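Local atomic coordinates of UPF0045 protein MTH_1187 (Methanothermobacter thermautotrophicus, PDB entry 1LXN), a protein that is of unknown function but belongs to the UPF0045 family of thiamine-binding-like proteins and may bind thiamine or a related molecule. Residues A47-L50 / D51-M54. Numbering follows the deposited sequence.
Sequences AEDL and DELM
Asp49 is the N-cap of helix 50-66, and its OD1 accepts a hydrogen bond from Glu52 N where the chain leaves strand 42-47 of the antiparallel sheet in this ferredoxin-like fold. The evidence is a 2.9 Å separation of Asp49 OD1 from Glu52 N and an N-H...O angle of 166°; the donor arrives on the syn side of the carboxylate, 30° out of its plane. A chi1 of 59° sets CG of Asp49 in the gap flanked by its own N and C, which turns OD1 toward the amide N-H of Glu52. Glu52 does not return the bond: its chain bends at chi2 and carries OE1 to Asn33 N. The first-turn amide and the helix dipole would probably favour a charged Asp49, whereas the acidic groups of Asp51 and Glu52 nearby may oppose this. Replacing Asp49 with an alanine removes the carboxylate and would probably leave Glu52 N without its side-chain acceptor at the start of the helix.

Backbone bonds continue the turn. Leu53 N reaches Asp49 O weakly, at 3.4 Å, while Met54 N to Leu50 O, at 2.9 Å, is the first strong i to i+4 bond here.

Apolar contacts tie the start of the helix to the end of strand 42-47 and to strands 2-10 and 72-79. Ala47 CB meets Leu53 CB at 4.0 Å, and Leu53 also packs on Ala4 and Ile78. Leu50 and selenomethionine Met54 lie alongside each other; bends at chi2 and chi3 fold the latter's chain back, bringing its CE to 3.9 Å from Leu50 CD2.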
ATOM      1  N   ALA A  47      -2.256   7.114   6.622  1.00 20.79           N
ATOM      2  CA  ALA A  47      -1.169   8.060   6.836  1.00 20.97           C
ATOM      3  C   ALA A  47      -1.745   9.358   7.372  1.00 23.02           C
ATOM      4  O   ALA A  47      -2.933   9.626   7.209  1.00 22.74           O
ATOM      5  CB  ALA A  47      -0.432   8.307   5.517  1.00 18.41           C
ATOM      6  N   GLU A  48      -0.899  10.158   8.013  1.00 25.85           N
ATOM      7  CA  GLU A  48      -1.322  11.435   8.570  1.00 27.71           C
ATOM      8  C   GLU A  48      -1.175  12.569   7.563  1.00 26.43           C
ATOM      9  O   GLU A  48      -1.772  13.629   7.724  1.00 24.99           O
ATOM     10  CB  GLU A  48      -0.502  11.765   9.818  1.00 31.80           C
ATOM     11  CG  GLU A  48      -0.917  11.005  11.063  1.00 38.29           C
ATOM     12  CD  GLU A  48       0.031  11.252  12.226  1.00 43.88           C
ATOM     13  OE1 GLU A  48      -0.335  10.907  13.372  1.00 46.81           O
ATOM     14  OE2 GLU A  48       1.144  11.784  11.990  1.00 45.48           O
ATOM     15  N   ASP A  49      -0.364  12.359   6.536  1.00 24.98           N
ATOM     16  CA  ASP A  49      -0.177  13.386   5.519  1.00 24.32           C
ATOM     17  C   ASP A  49       0.302  12.777   4.210  1.00 22.18           C
ATOM     18  O   ASP A  49       0.820  11.664   4.183  1.00 21.21           O
ATOM     19  CB  ASP A  49       0.801  14.463   6.012  1.00 26.53           C
ATOM     20  CG  ASP A  49       2.169  13.904   6.358  1.00 28.13           C
ATOM     21  OD1 ASP A  49       2.962  13.624   5.439  1.00 29.31           O
ATOM     22  OD2 ASP A  49       2.448  13.741   7.558  1.00 33.73           O
ATOM     23  N   LEU A  50       0.117  13.512   3.124  1.00 21.43           N
ATOM     24  CA  LEU A  50       0.498  13.039   1.804  1.00 22.18           C
ATOM     25  C   LEU A  50       1.982  12.790   1.633  1.00 21.66           C
ATOM     26  O   LEU A  50       2.368  11.871   0.910  1.00 20.65           O
ATOM     27  CB  LEU A  50       0.004  14.017   0.735  1.00 23.95           C
ATOM     28  CG  LEU A  50      -1.511  13.955   0.545  1.00 28.39           C
ATOM     29  CD1 LEU A  50      -1.997  15.133  -0.294  1.00 30.55           C
ATOM     30  CD2 LEU A  50      -1.866  12.621  -0.108  1.00 27.48           C
ATOM     31  N   ASP A  51       2.814  13.598   2.289  1.00 21.12           N
ATOM     32  CA  ASP A  51       4.258  13.422   2.194  1.00 20.06           C
ATOM     33  C   ASP A  51       4.693  12.028   2.665  1.00 20.62           C
ATOM     34  O   ASP A  51       5.402  11.336   1.940  1.00 20.24           O
ATOM     35  CB  ASP A  51       5.004  14.500   2.998  1.00 21.55           C
ATOM     36  CG  ASP A  51       5.090  15.839   2.261  1.00 24.09           C
ATOM     37  OD1 ASP A  51       4.940  15.861   1.019  1.00 25.85           O
ATOM     38  OD2 ASP A  51       5.331  16.873   2.921  1.00 26.91           O
ATOM     39  N   GLU A  52       4.272  11.615   3.863  1.00 19.25           N
ATOM     40  CA  GLU A  52       4.645  10.296   4.388  1.00 21.30           C
ATOM     41  C   GLU A  52       4.192   9.188   3.451  1.00 22.46           C
ATOM     42  O   GLU A  52       4.953   8.263   3.151  1.00 21.15           O
ATOM     43  CB  GLU A  52       4.024  10.027   5.764  1.00 22.65           C
ATOM     44  CG  GLU A  52       4.790  10.583   6.938  1.00 30.24           C
ATOM     45  CD  GLU A  52       6.243  10.132   6.991  1.00 28.51           C
ATOM     46  OE1 GLU A  52       6.522   8.940   7.275  1.00 25.94           O
ATOM     47  OE2 GLU A  52       7.109  10.994   6.747  1.00 29.01           O
ATOM     48  N   LEU A  53       2.938   9.274   3.013  1.00 21.40           N
ATOM     49  CA  LEU A  53       2.387   8.280   2.108  1.00 20.69           C
ATOM     50  C   LEU A  53       3.242   8.151   0.843  1.00 20.07           C
ATOM     51  O   LEU A  53       3.630   7.042   0.473  1.00 20.32           O
ATOM     52  CB  LEU A  53       0.944   8.636   1.739  1.00 18.83           C
ATOM     53  CG  LEU A  53       0.224   7.659   0.804  1.00 21.22           C
ATOM     54  CD1 LEU A  53       0.263   6.244   1.370  1.00 21.00           C
ATOM     55  CD2 LEU A  53      -1.218   8.113   0.632  1.00 24.30           C
HETATM   56  N   MSE A  54       3.540   9.270   0.187  1.00 19.62           N
HETATM   57  CA  MSE A  54       4.351   9.229  -1.030  1.00 21.83           C
HETATM   58  C   MSE A  54       5.733   8.630  -0.744  1.00 21.01           C
HETATM   59  O   MSE A  54       6.265   7.867  -1.549  1.00 18.82           O
HETATM   60  CB  MSE A  54       4.522  10.629  -1.636  1.00 28.39           C
HETATM   61  CG  MSE A  54       3.227  11.333  -2.052  1.00 40.04           C
HETATM   62 SE   MSE A  54       1.999  10.200  -3.042  1.00 59.75          SE
HETATM   63  CE  MSE A  54       0.625  10.029  -1.694  1.00 53.25           C
TER